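Local coordinates for protein similar to hydroxylamine oxidoreductase (Kuenenia stuttgartiensis, PDB 6H5L) that probably acts as a reductase, a multiheme c-type cytochrome related to hydroxylamine oxidoreductase that carries electrons along an extended chain of hemes, at residues Y443-Q448 with Y460-F465; M304-P309 with G437-V442; S454-M459 with T496-E501. All blocks are in the same frame, centred on the assembly; numbering follows the deposited sequence.

Contact 1: residues Y443-Q448 with Y460-F465. With HEC (heme c), chain F.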
loop_
_atom_site.group_PDB
_atom_site.type_symbol
_atom_site.label_atom_id
_atom_site.label_comp_id
_atom_site.label_asym_id
_atom_site.label_seq_id
_atom_site.Cartn_x
_atom_site.Cartn_y
_atom_site.Cartn_z
ATOM N N TYR A 443 -14.769 40.223 48.223
ATOM C CA TYR A 443 -13.666 39.726 49.044
ATOM C C TYR A 443 -14.075 38.509 49.866
ATOM O O TYR A 443 -13.272 37.590 50.066
ATOM C CB TYR A 443 -13.147 40.836 49.956
ATOM C CG TYR A 443 -14.144 41.290 50.997
ATOM C CD1 TYR A 443 -15.094 42.257 50.699
ATOM C CD2 TYR A 443 -14.133 40.754 52.277
ATOM C CE1 TYR A 443 -16.007 42.675 51.647
ATOM C CE2 TYR A 443 -15.041 41.164 53.230
ATOM C CZ TYR A 443 -15.977 42.125 52.911
ATOM O OH TYR A 443 -16.885 42.539 53.858
ATOM N N GLY A 444 -15.318 38.485 50.352
ATOM C CA GLY A 444 -15.793 37.361 51.142
ATOM C C GLY A 444 -15.825 36.050 50.386
ATOM O O GLY A 444 -15.820 34.983 51.010
ATOM N N MET A 445 -15.864 36.108 49.054
ATOM C CA MET A 445 -15.736 34.904 48.243
ATOM C C MET A 445 -14.391 34.224 48.464
ATOM O O MET A 445 -14.282 33.000 48.336
ATOM C CB MET A 445 -15.897 35.262 46.765
ATOM C CG MET A 445 -16.664 34.264 45.932
ATOM S SD MET A 445 -18.436 34.574 45.995
ATOM C CE MET A 445 -19.028 33.274 44.921
ATOM N N PHE A 446 -13.364 35.002 48.805
ATOM C CA PHE A 446 -11.980 34.546 48.831
ATOM C C PHE A 446 -11.451 34.317 50.239
ATOM O O PHE A 446 -10.696 33.366 50.465
ATOM C CB PHE A 446 -11.076 35.563 48.119
ATOM C CG PHE A 446 -11.447 35.822 46.677
ATOM C CD1 PHE A 446 -12.587 36.539 46.351
ATOM C CD2 PHE A 446 -10.634 35.374 45.651
ATOM C CE1 PHE A 446 -12.923 36.777 45.032
ATOM C CE2 PHE A 446 -10.962 35.611 44.331
ATOM C CZ PHE A 446 -12.108 36.315 44.022
ATOM N N LEU A 447 -11.829 35.166 51.191
ATOM C CA LEU A 447 -11.248 35.149 52.525
ATOM C C LEU A 447 -12.333 35.407 53.560
ATOM O O LEU A 447 -13.236 36.217 53.336
ATOM C CB LEU A 447 -10.137 36.201 52.652
ATOM C CG LEU A 447 -9.522 36.439 54.031
ATOM C CD1 LEU A 447 -8.830 35.185 54.537
ATOM C CD2 LEU A 447 -8.555 37.612 53.982
ATOM N N GLN A 448 -12.238 34.709 54.689
ATOM C CA GLN A 448 -13.147 34.893 55.812
ATOM C C GLN A 448 -12.372 35.475 56.986
ATOM O O GLN A 448 -11.456 34.833 57.511
ATOM C CB GLN A 448 -13.815 33.577 56.211
ATOM C CG GLN A 448 -14.707 33.697 57.436
ATOM C CD GLN A 448 -15.854 34.665 57.229
ATOM O OE1 GLN A 448 -16.323 34.856 56.109
ATOM N NE2 GLN A 448 -16.310 35.283 58.312
ATOM N N TYR A 460 -25.389 36.462 48.706
ATOM C CA TYR A 460 -25.474 37.353 47.554
ATOM C C TYR A 460 -24.228 37.249 46.684
ATOM O O TYR A 460 -24.319 37.284 45.452
ATOM C CB TYR A 460 -25.687 38.794 48.016
ATOM C CG TYR A 460 -25.615 39.800 46.892
ATOM C CD1 TYR A 460 -26.419 39.671 45.768
ATOM C CD2 TYR A 460 -24.746 40.881 46.955
ATOM C CE1 TYR A 460 -26.355 40.587 44.735
ATOM C CE2 TYR A 460 -24.677 41.803 45.928
ATOM C CZ TYR A 460 -25.484 41.650 44.820
ATOM O OH TYR A 460 -25.421 42.565 43.794
ATOM N N ASN A 461 -23.055 37.122 47.310
ATOM C CA ASN A 461 -21.820 36.967 46.548
ATOM C C ASN A 461 -21.890 35.754 45.627
ATOM O O ASN A 461 -21.500 35.824 44.457
ATOM C CB ASN A 461 -20.627 36.854 47.497
ATOM C CG ASN A 461 -20.182 38.198 48.037
ATOM O OD1 ASN A 461 -20.472 39.241 47.452
ATOM N ND2 ASN A 461 -19.465 38.179 49.155
ATOM N N ARG A 462 -22.390 34.628 46.140
ATOM C CA ARG A 462 -22.555 33.452 45.292
ATOM C C ARG A 462 -23.609 33.679 44.216
ATOM O O ARG A 462 -23.553 33.047 43.154
ATOM C CB ARG A 462 -22.907 32.232 46.140
ATOM C CG ARG A 462 -21.728 31.649 46.910
ATOM C CD ARG A 462 -22.113 30.373 47.642
ATOM N NE ARG A 462 -23.076 30.626 48.707
ATOM C CZ ARG A 462 -22.743 30.984 49.942
ATOM N NH1 ARG A 462 -21.465 31.133 50.267
ATOM N NH2 ARG A 462 -23.684 31.193 50.853
ATOM N N LEU A 463 -24.571 34.569 44.467
ATOM C CA LEU A 463 -25.591 34.853 43.463
ATOM C C LEU A 463 -24.990 35.561 42.254
ATOM O O LEU A 463 -25.206 35.144 41.109
ATOM C CB LEU A 463 -26.717 35.687 44.081
ATOM C CG LEU A 463 -28.037 35.844 43.318
ATOM C CD1 LEU A 463 -29.168 36.158 44.282
ATOM C CD2 LEU A 463 -27.954 36.925 42.250
ATOM N N TRP A 464 -24.228 36.632 42.483
ATOM C CA TRP A 464 -23.751 37.454 41.378
ATOM C C TRP A 464 -22.367 37.064 40.874
ATOM O O TRP A 464 -22.017 37.427 39.745
ATOM C CB TRP A 464 -23.754 38.938 41.775
ATOM C CG TRP A 464 -22.710 39.334 42.780
ATOM C CD1 TRP A 464 -22.860 39.400 44.135
ATOM C CD2 TRP A 464 -21.366 39.744 42.507
ATOM N NE1 TRP A 464 -21.688 39.811 44.723
ATOM C CE2 TRP A 464 -20.756 40.029 43.744
ATOM C CE3 TRP A 464 -20.616 39.891 41.336
ATOM C CZ2 TRP A 464 -19.432 40.448 43.844
ATOM C CZ3 TRP A 464 -19.303 40.310 41.437
ATOM C CH2 TRP A 464 -18.724 40.587 42.681
ATOM N N PHE A 465 -21.574 36.332 41.661
ATOM C CA PHE A 465 -20.236 35.951 41.230
ATOM C C PHE A 465 -20.105 34.480 40.859
ATOM O O PHE A 465 -19.104 34.108 40.237
ATOM C CB PHE A 465 -19.204 36.294 42.316
ATOM C CG PHE A 465 -17.783 36.299 41.821
ATOM C CD1 PHE A 465 -17.309 37.351 41.055
ATOM C CD2 PHE A 465 -16.925 35.254 42.120
ATOM C CE1 PHE A 465 -16.005 37.361 40.594
ATOM C CE2 PHE A 465 -15.619 35.258 41.662
ATOM C CZ PHE A 465 -15.159 36.313 40.899
HETATM FE FE HEC F . -8.899 35.247 38.773
HETATM C CHA HEC F . -11.031 37.153 36.954
HETATM C CHB HEC F . -8.327 37.695 40.952
HETATM C CHC HEC F . -7.754 32.902 41.122
HETATM C CHD HEC F . -8.811 32.829 36.404
HETATM N NA HEC F . -9.551 37.099 38.910
HETATM C C1A HEC F . -10.464 37.720 38.080
HETATM C C2A HEC F . -10.702 39.049 38.621
HETATM C C3A HEC F . -9.952 39.191 39.720
HETATM C C4A HEC F . -9.209 37.966 39.928
HETATM C CMA HEC F . -9.888 40.448 40.615
HETATM C CAA HEC F . -11.644 40.133 38.048
HETATM C CBA HEC F . -11.218 40.512 36.635
HETATM C CGA HEC F . -10.233 41.647 36.699
HETATM O O1A HEC F . -9.142 41.504 36.094
HETATM O O2A HEC F . -10.525 42.680 37.358
HETATM N NB HEC F . -8.098 35.284 40.687
HETATM C C1B HEC F . -8.096 36.429 41.447
HETATM C C2B HEC F . -7.831 36.070 42.826
HETATM C C3B HEC F . -7.670 34.723 42.877
HETATM C C4B HEC F . -7.838 34.220 41.524
HETATM C CMB HEC F . -7.767 37.149 43.933
HETATM C CAB HEC F . -7.364 33.749 44.053
HETATM C CBB HEC F . -6.728 34.355 45.326
HETATM N NC HEC F . -8.333 33.234 38.767
HETATM C C1C HEC F . -7.974 32.442 39.842
HETATM C C2C HEC F . -7.982 31.054 39.409
HETATM C C3C HEC F . -8.167 31.046 38.078
HETATM C C4C HEC F . -8.458 32.408 37.667
HETATM C CMC HEC F . -7.495 29.869 40.278
HETATM C CAC HEC F . -8.183 29.819 37.130
HETATM C CBC HEC F . -9.309 28.833 37.506
HETATM N ND HEC F . -9.802 35.022 36.949
HETATM C C1D HEC F . -9.592 33.930 36.115
HETATM C C2D HEC F . -10.333 34.134 34.891
HETATM C C3D HEC F . -11.032 35.495 35.057
HETATM C C4D HEC F . -10.642 35.966 36.368
HETATM C CMD HEC F . -10.381 33.170 33.684
HETATM C CAD HEC F . -11.962 36.230 34.065
HETATM C CBD HEC F . -13.093 35.318 33.597
HETATM C CGD HEC F . -13.960 36.076 32.631
HETATM O O1D HEC F . -13.784 37.315 32.532
HETATM O O2D HEC F . -14.826 35.447 31.969
HETATM O O HOH W 1 -10.752 34.460 39.405
#

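Contact 2: residues M304-P309 with G437-V442. With HEC (heme c), chain F.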
loop_
_atom_site.group_PDB
_atom_site.type_symbol
_atom_site.label_atom_id
_atom_site.label_comp_id
_atom_site.label_asym_id
_atom_site.label_seq_id
_atom_site.Cartn_x
_atom_site.Cartn_y
_atom_site.Cartn_z
ATOM N N MET A 304 -17.076 39.839 31.991
ATOM C CA MET A 304 -17.084 38.730 32.930
ATOM C C MET A 304 -18.484 38.363 33.392
ATOM O O MET A 304 -18.677 37.263 33.922
ATOM C CB MET A 304 -16.199 39.041 34.144
ATOM C CG MET A 304 -15.865 37.815 34.999
ATOM S SD MET A 304 -14.644 38.114 36.294
ATOM C CE MET A 304 -14.587 36.514 37.100
ATOM N N GLY A 305 -19.465 39.233 33.166
ATOM C CA GLY A 305 -20.790 39.057 33.713
ATOM C C GLY A 305 -20.990 39.706 35.062
ATOM O O GLY A 305 -22.076 39.577 35.641
ATOM N N THR A 306 -19.977 40.399 35.578
ATOM C CA THR A 306 -20.037 41.037 36.886
ATOM C C THR A 306 -20.334 42.526 36.809
ATOM O O THR A 306 -21.096 43.040 37.633
ATOM C CB THR A 306 -18.718 40.828 37.635
ATOM O OG1 THR A 306 -17.634 41.328 36.843
ATOM C CG2 THR A 306 -18.496 39.352 37.913
ATOM N N VAL A 307 -19.752 43.229 35.847
ATOM C CA VAL A 307 -19.947 44.681 35.758
ATOM C C VAL A 307 -21.386 44.970 35.348
ATOM O O VAL A 307 -21.859 44.429 34.332
ATOM C CB VAL A 307 -18.956 45.291 34.766
ATOM C CG1 VAL A 307 -19.253 46.768 34.572
ATOM C CG2 VAL A 307 -17.528 45.092 35.255
ATOM N N PRO A 308 -22.119 45.793 36.092
ATOM C CA PRO A 308 -23.524 46.048 35.759
ATOM C C PRO A 308 -23.648 46.824 34.461
ATOM O O PRO A 308 -22.846 47.731 34.191
ATOM C CB PRO A 308 -24.028 46.880 36.950
ATOM C CG PRO A 308 -23.001 46.692 38.034
ATOM C CD PRO A 308 -21.707 46.499 37.316
ATOM N N PRO A 309 -24.634 46.503 33.628
ATOM C CA PRO A 309 -24.873 47.303 32.422
ATOM C C PRO A 309 -25.548 48.626 32.754
ATOM O O PRO A 309 -26.368 48.719 33.670
ATOM C CB PRO A 309 -25.795 46.408 31.583
ATOM C CG PRO A 309 -26.513 45.573 32.593
ATOM C CD PRO A 309 -25.513 45.320 33.691
ATOM N N GLY A 437 -21.517 43.946 46.863
ATOM C CA GLY A 437 -21.812 43.921 45.421
ATOM C C GLY A 437 -20.653 43.930 44.451
ATOM O O GLY A 437 -19.521 43.934 44.872
ATOM N N PRO A 438 -20.929 44.072 43.142
ATOM C CA PRO A 438 -19.946 43.998 42.099
ATOM C C PRO A 438 -18.630 44.765 42.234
ATOM O O PRO A 438 -18.552 45.902 42.513
ATOM C CB PRO A 438 -20.670 44.456 40.833
ATOM C CG PRO A 438 -22.022 44.833 41.294
ATOM C CD PRO A 438 -22.223 44.015 42.537
ATOM N N ILE A 439 -17.634 43.959 41.949
ATOM C CA ILE A 439 -16.159 44.064 41.946
ATOM C C ILE A 439 -15.593 44.134 43.353
ATOM O O ILE A 439 -15.124 43.115 43.774
ATOM C CB ILE A 439 -15.578 45.131 41.014
ATOM C CG1 ILE A 439 -16.397 45.310 39.738
ATOM C CG2 ILE A 439 -14.141 44.757 40.713
ATOM C CD1 ILE A 439 -16.621 44.040 38.989
ATOM N N LEU A 440 -15.788 45.223 44.094
ATOM C CA LEU A 440 -15.010 45.269 45.331
ATOM C C LEU A 440 -15.694 44.613 46.525
ATOM O O LEU A 440 -15.057 44.480 47.576
ATOM C CB LEU A 440 -14.643 46.713 45.670
ATOM C CG LEU A 440 -13.605 47.300 44.709
ATOM C CD1 LEU A 440 -13.019 48.596 45.246
ATOM C CD2 LEU A 440 -12.505 46.285 44.416
ATOM N N GLY A 441 -16.947 44.189 46.402
ATOM C CA GLY A 441 -17.590 43.485 47.494
ATOM C C GLY A 441 -17.362 41.993 47.518
ATOM O O GLY A 441 -17.892 41.304 48.393
ATOM N N VAL A 442 -16.571 41.466 46.577
ATOM C CA VAL A 442 -16.424 40.020 46.418
ATOM C C VAL A 442 -15.380 39.420 47.345
ATOM O O VAL A 442 -15.131 38.210 47.274
ATOM C CB VAL A 442 -16.084 39.710 44.944
ATOM C CG1 VAL A 442 -14.593 39.924 44.673
ATOM C CG2 VAL A 442 -16.536 38.310 44.551
HETATM FE FE HEC F . -8.899 35.247 38.773
HETATM C CHA HEC F . -11.031 37.153 36.954
HETATM C CHB HEC F . -8.327 37.695 40.952
HETATM C CHC HEC F . -7.754 32.902 41.122
HETATM C CHD HEC F . -8.811 32.829 36.404
HETATM N NA HEC F . -9.551 37.099 38.910
HETATM C C1A HEC F . -10.464 37.720 38.080
HETATM C C2A HEC F . -10.702 39.049 38.621
HETATM C C3A HEC F . -9.952 39.191 39.720
HETATM C C4A HEC F . -9.209 37.966 39.928
HETATM C CMA HEC F . -9.888 40.448 40.615
HETATM C CAA HEC F . -11.644 40.133 38.048
HETATM C CBA HEC F . -11.218 40.512 36.635
HETATM C CGA HEC F . -10.233 41.647 36.699
HETATM O O1A HEC F . -9.142 41.504 36.094
HETATM O O2A HEC F . -10.525 42.680 37.358
HETATM N NB HEC F . -8.098 35.284 40.687
HETATM C C1B HEC F . -8.096 36.429 41.447
HETATM C C2B HEC F . -7.831 36.070 42.826
HETATM C C3B HEC F . -7.670 34.723 42.877
HETATM C C4B HEC F . -7.838 34.220 41.524
HETATM C CMB HEC F . -7.767 37.149 43.933
HETATM C CAB HEC F . -7.364 33.749 44.053
HETATM C CBB HEC F . -6.728 34.355 45.326
HETATM N NC HEC F . -8.333 33.234 38.767
HETATM C C1C HEC F . -7.974 32.442 39.842
HETATM C C2C HEC F . -7.982 31.054 39.409
HETATM C C3C HEC F . -8.167 31.046 38.078
HETATM C C4C HEC F . -8.458 32.408 37.667
HETATM C CMC HEC F . -7.495 29.869 40.278
HETATM C CAC HEC F . -8.183 29.819 37.130
HETATM C CBC HEC F . -9.309 28.833 37.506
HETATM N ND HEC F . -9.802 35.022 36.949
HETATM C C1D HEC F . -9.592 33.930 36.115
HETATM C C2D HEC F . -10.333 34.134 34.891
HETATM C C3D HEC F . -11.032 35.495 35.057
HETATM C C4D HEC F . -10.642 35.966 36.368
HETATM C CMD HEC F . -10.381 33.170 33.684
HETATM C CAD HEC F . -11.962 36.230 34.065
HETATM C CBD HEC F . -13.093 35.318 33.597
HETATM C CGD HEC F . -13.960 36.076 32.631
HETATM O O1D HEC F . -13.784 37.315 32.532
HETATM O O2D HEC F . -14.826 35.447 31.969
HETATM O O HOH W 1 -10.752 34.460 39.405
#

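Contact 3: residues S454-M459 with T496-E501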
loop_
_atom_site.group_PDB
_atom_site.type_symbol
_atom_site.label_atom_id
_atom_site.label_comp_id
_atom_site.label_asym_id
_atom_site.label_seq_id
_atom_site.Cartn_x
_atom_site.Cartn_y
_atom_site.Cartn_z
ATOM N N SER A 454 -20.656 38.425 56.595
ATOM C CA SER A 454 -21.713 37.702 57.278
ATOM C C SER A 454 -22.243 36.592 56.372
ATOM O O SER A 454 -21.765 36.382 55.255
ATOM C CB SER A 454 -22.832 38.655 57.699
ATOM O OG SER A 454 -23.398 39.310 56.577
ATOM N N ASP A 455 -23.246 35.864 56.864
ATOM C CA ASP A 455 -23.808 34.768 56.084
ATOM C C ASP A 455 -24.512 35.286 54.835
ATOM O O ASP A 455 -24.326 34.742 53.740
ATOM C CB ASP A 455 -24.773 33.952 56.945
ATOM C CG ASP A 455 -24.680 32.464 56.671
ATOM O OD1 ASP A 455 -24.208 32.088 55.577
ATOM O OD2 ASP A 455 -25.083 31.672 57.551
ATOM N N ILE A 456 -25.311 36.349 54.974
ATOM C CA ILE A 456 -26.147 36.798 53.865
ATOM C C ILE A 456 -25.317 37.518 52.805
ATOM O O ILE A 456 -25.698 37.552 51.628
ATOM C CB ILE A 456 -27.297 37.680 54.394
ATOM C CG1 ILE A 456 -28.417 37.768 53.356
ATOM C CG2 ILE A 456 -26.795 39.068 54.777
ATOM C CD1 ILE A 456 -29.687 38.392 53.883
ATOM N N GLU A 457 -24.182 38.107 53.193
ATOM C CA GLU A 457 -23.329 38.780 52.217
ATOM C C GLU A 457 -22.705 37.788 51.242
ATOM O O GLU A 457 -22.581 38.076 50.044
ATOM C CB GLU A 457 -22.247 39.586 52.937
ATOM C CG GLU A 457 -22.731 40.916 53.484
ATOM C CD GLU A 457 -21.703 41.583 54.371
ATOM O OE1 GLU A 457 -21.408 41.032 55.453
ATOM O OE2 GLU A 457 -21.181 42.649 53.983
ATOM N N ASN A 458 -22.314 36.610 51.731
ATOM C CA ASN A 458 -21.765 35.584 50.857
ATOM C C ASN A 458 -22.840 34.827 50.092
ATOM O O ASN A 458 -22.547 34.271 49.031
ATOM C CB ASN A 458 -20.921 34.603 51.666
ATOM C CG ASN A 458 -19.438 34.926 51.606
ATOM O OD1 ASN A 458 -19.047 35.999 51.149
ATOM N ND2 ASN A 458 -18.605 33.997 52.064
ATOM N N MET A 459 -24.072 34.790 50.601
ATOM C CA MET A 459 -25.177 34.292 49.789
ATOM C C MET A 459 -25.336 35.139 48.536
ATOM O O MET A 459 -25.417 34.612 47.421
ATOM C CB MET A 459 -26.478 34.294 50.591
ATOM C CG MET A 459 -26.488 33.407 51.815
ATOM S SD MET A 459 -27.996 33.612 52.788
ATOM C CE MET A 459 -27.634 32.566 54.197
ATOM N N THR A 496 -33.918 32.800 47.777
ATOM C CA THR A 496 -34.697 32.168 48.839
ATOM C C THR A 496 -33.973 32.261 50.175
ATOM O O THR A 496 -34.569 32.626 51.196
ATOM C CB THR A 496 -34.978 30.707 48.487
ATOM O OG1 THR A 496 -35.635 30.636 47.218
ATOM C CG2 THR A 496 -35.862 30.063 49.546
ATOM N N ARG A 497 -32.677 31.936 50.187
ATOM C CA ARG A 497 -31.907 31.990 51.425
ATOM C C ARG A 497 -31.748 33.423 51.920
ATOM O O ARG A 497 -31.748 33.671 53.131
ATOM C CB ARG A 497 -30.535 31.346 51.222
ATOM C CG ARG A 497 -30.564 29.880 50.814
ATOM C CD ARG A 497 -29.145 29.343 50.681
ATOM N NE ARG A 497 -29.102 27.910 50.405
ATOM C CZ ARG A 497 -28.917 27.385 49.198
ATOM N NH1 ARG A 497 -28.757 28.172 48.143
ATOM N NH2 ARG A 497 -28.888 26.068 49.046
ATOM N N ILE A 498 -31.610 34.378 50.997
ATOM C CA ILE A 498 -31.421 35.770 51.392
ATOM C C ILE A 498 -32.687 36.323 52.034
ATOM O O ILE A 498 -32.627 37.045 53.037
ATOM C CB ILE A 498 -30.979 36.611 50.180
ATOM C CG1 ILE A 498 -29.561 36.223 49.753
ATOM C CG2 ILE A 498 -31.053 38.096 50.495
ATOM C CD1 ILE A 498 -29.123 36.848 48.451
ATOM N N GLN A 499 -33.855 35.988 51.476
ATOM C CA GLN A 499 -35.107 36.470 52.050
ATOM C C GLN A 499 -35.363 35.852 53.418
ATOM O O GLN A 499 -35.800 36.544 54.346
ATOM C CB GLN A 499 -36.270 36.178 51.103
ATOM C CG GLN A 499 -36.238 36.974 49.811
ATOM C CD GLN A 499 -37.460 36.730 48.948
ATOM O OE1 GLN A 499 -38.344 35.954 49.309
ATOM N NE2 GLN A 499 -37.516 37.394 47.800
ATOM N N ALA A 500 -35.103 34.550 53.559
ATOM C CA ALA A 500 -35.305 33.892 54.846
ATOM C C ALA A 500 -34.369 34.455 55.905
ATOM O O ALA A 500 -34.759 34.615 57.067
ATOM C CB ALA A 500 -35.105 32.383 54.701
ATOM N N GLU A 501 -33.132 34.770 55.520
ATOM C CA GLU A 501 -32.187 35.343 56.473
ATOM C C GLU A 501 -32.565 36.775 56.831
ATOM O O GLU A 501 -32.455 37.177 57.996
ATOM C CB GLU A 501 -30.768 35.279 55.905
ATOM C CG GLU A 501 -29.692 35.838 56.823
ATOM C CD GLU A 501 -29.399 34.948 58.018
ATOM O OE1 GLU A 501 -30.026 33.873 58.147
ATOM O OE2 GLU A 501 -28.529 35.325 58.832
HETATM O O HOH W 2 -26.620 36.994 58.068
#

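Contact 1: residues Y443-Q448 with Y460-F465
The thioether of Met445 lies across the helical turn that begins at Asn461, and the chain turns at chi2 (87°), which sets SD against that helix. Asn461 offers its aliphatic part to this contact: its CB is 3.5 Å from Met445 SD, the two side chains sliding past each other in opposite directions. Its amide is spent on partners in its own helix. OD1 accepts from Trp464 NE1 at 3.0 Å, in the carbonyl plane on a lone pair, while ND2 bonds to Asn458, whose own amide also holds Gly444 O. Arg462 meets Met445 CE with CG, 3.7 Å away, and with its own CA, while its NE makes a salt bridge with Glu494. Phe465 closes the row. Its CG stands anti to the backbone N (chi1 -164°), and CD2 lies 3.9 Å from Met445 CG. The sulfur is 5.3 Å from the ring centroid in an oblique Met-aromatic contact. Phe446 CZ touches Phe465 CE2 more loosely, and on the heme side Phe446 CE2 comes 3.5 Å from C2B of heme c. The heme iron carries water 1 as a ligand at 2.1 Å from FE to O. No hydrogen bond joins the two segments; flexible methionine and flat phenylalanines fill a buried apolar layer beside the heme, while the Asn461 amide and Arg462 NE are satisfied by other partners.

Contact 2: residues M304-P309 with G437-V442
Pro438 and Ile439 press against the loop of Thr306, Val307 and Pro308, and the contact is packing, without a hydrogen bond between the segments. Two proline rings meet obliquely, CG of Pro308 lying 3.9 Å from CG of Pro438; rigid and compact, they suit a place where two irregular loops abut. Ile439 reaches in with the end of its longer branch, so that CD1 sits 4.0 Å from Val307 CG2. The polar atoms of Thr306 meet carbon here. Its OG1 is 3.6 Å from Ile439 CD1, the two side chains crossing at about a right angle, and its carbonyl O stands 3.5 Å from Pro438 CB. A third kind of contact is with heme c. Met304, extended with CG anti to the backbone N (chi1 -165°), runs beside a propionate and brings CE to 3.6 Å from the meso carbon CHA. Around the loops, Thr306 touches Trp464, Pro438 touches Tyr460 and Gln381, and Lys468 binds the carbonyl of Gly305. Two loops, one after strand 291-292 and one before helix 443-446, thus pack together beside heme pockets of this multiheme cytochrome, two of which Met304 lines.

Contact 3: residues S454-M459 with T496-E501
Ile456 and Met459 interlock with Ile498 and its neighbours where the turns 455-459 and 496-501 of two long helices run nearly antiparallel, the axes of these parts 9.5 Å apart at 158°. Ser454, the N-cap, starts the first helix: its N and OG both donate to Glu457 OE1, from opposite faces of the carboxylate plane. Glu457 is also held by Arg400. Asp455 OD2 and Glu501 OE2 stand 5.2 Å apart, near enough that their like charges probably repel somewhat. The arginines probably offset this: Arg504 of the same chain forms a salt bridge with Glu501 OE1 and Arg504 of a second subunit one with OE2. Water 2 donates to Glu501 OE2, 2.6 Å from its O, and accepts a weak bond from Ile456 N. Ile456 has CG1 anti to the backbone N (chi1 -161°), and its CD1 lies 3.7 Å from Ile498 CG2; the branched side chains cross at about a right angle. CD1 also meets the aliphatic stem of Glu501, 3.9 Å from its CB. Met459 packs its CB 3.7 Å from Ile498 CG1, and its extended chain carries SD to 3.7 Å from Arg497 CB. Helix 356-389 lies against this pair, with Leu387 on Ile456 and Ala380 and Ile383 on Ile498, while Thr496, Gln499 and Ala500 face a third subunit.

In the fold
From the N terminus, contact 2 opens first, at 304-309, and closes at 437-442 after a loop of 127 residues that takes in helices 337-350 and 356-389. Contact 1 starts at the very next residue, so the two are in series, and it closes a short loop when 460-465 returns to 443-448. Contact 3 opens inside that loop, at 454-459, and closes beyond it at 496-501; contacts 1 and 3 therefore cross, sharing helix 455-476. Val442 packs on Trp464 and Phe465, tying contact 2 to contact 1. Together the three link heme-side loops to the long C-terminal helices, which reach the neighbouring subunits.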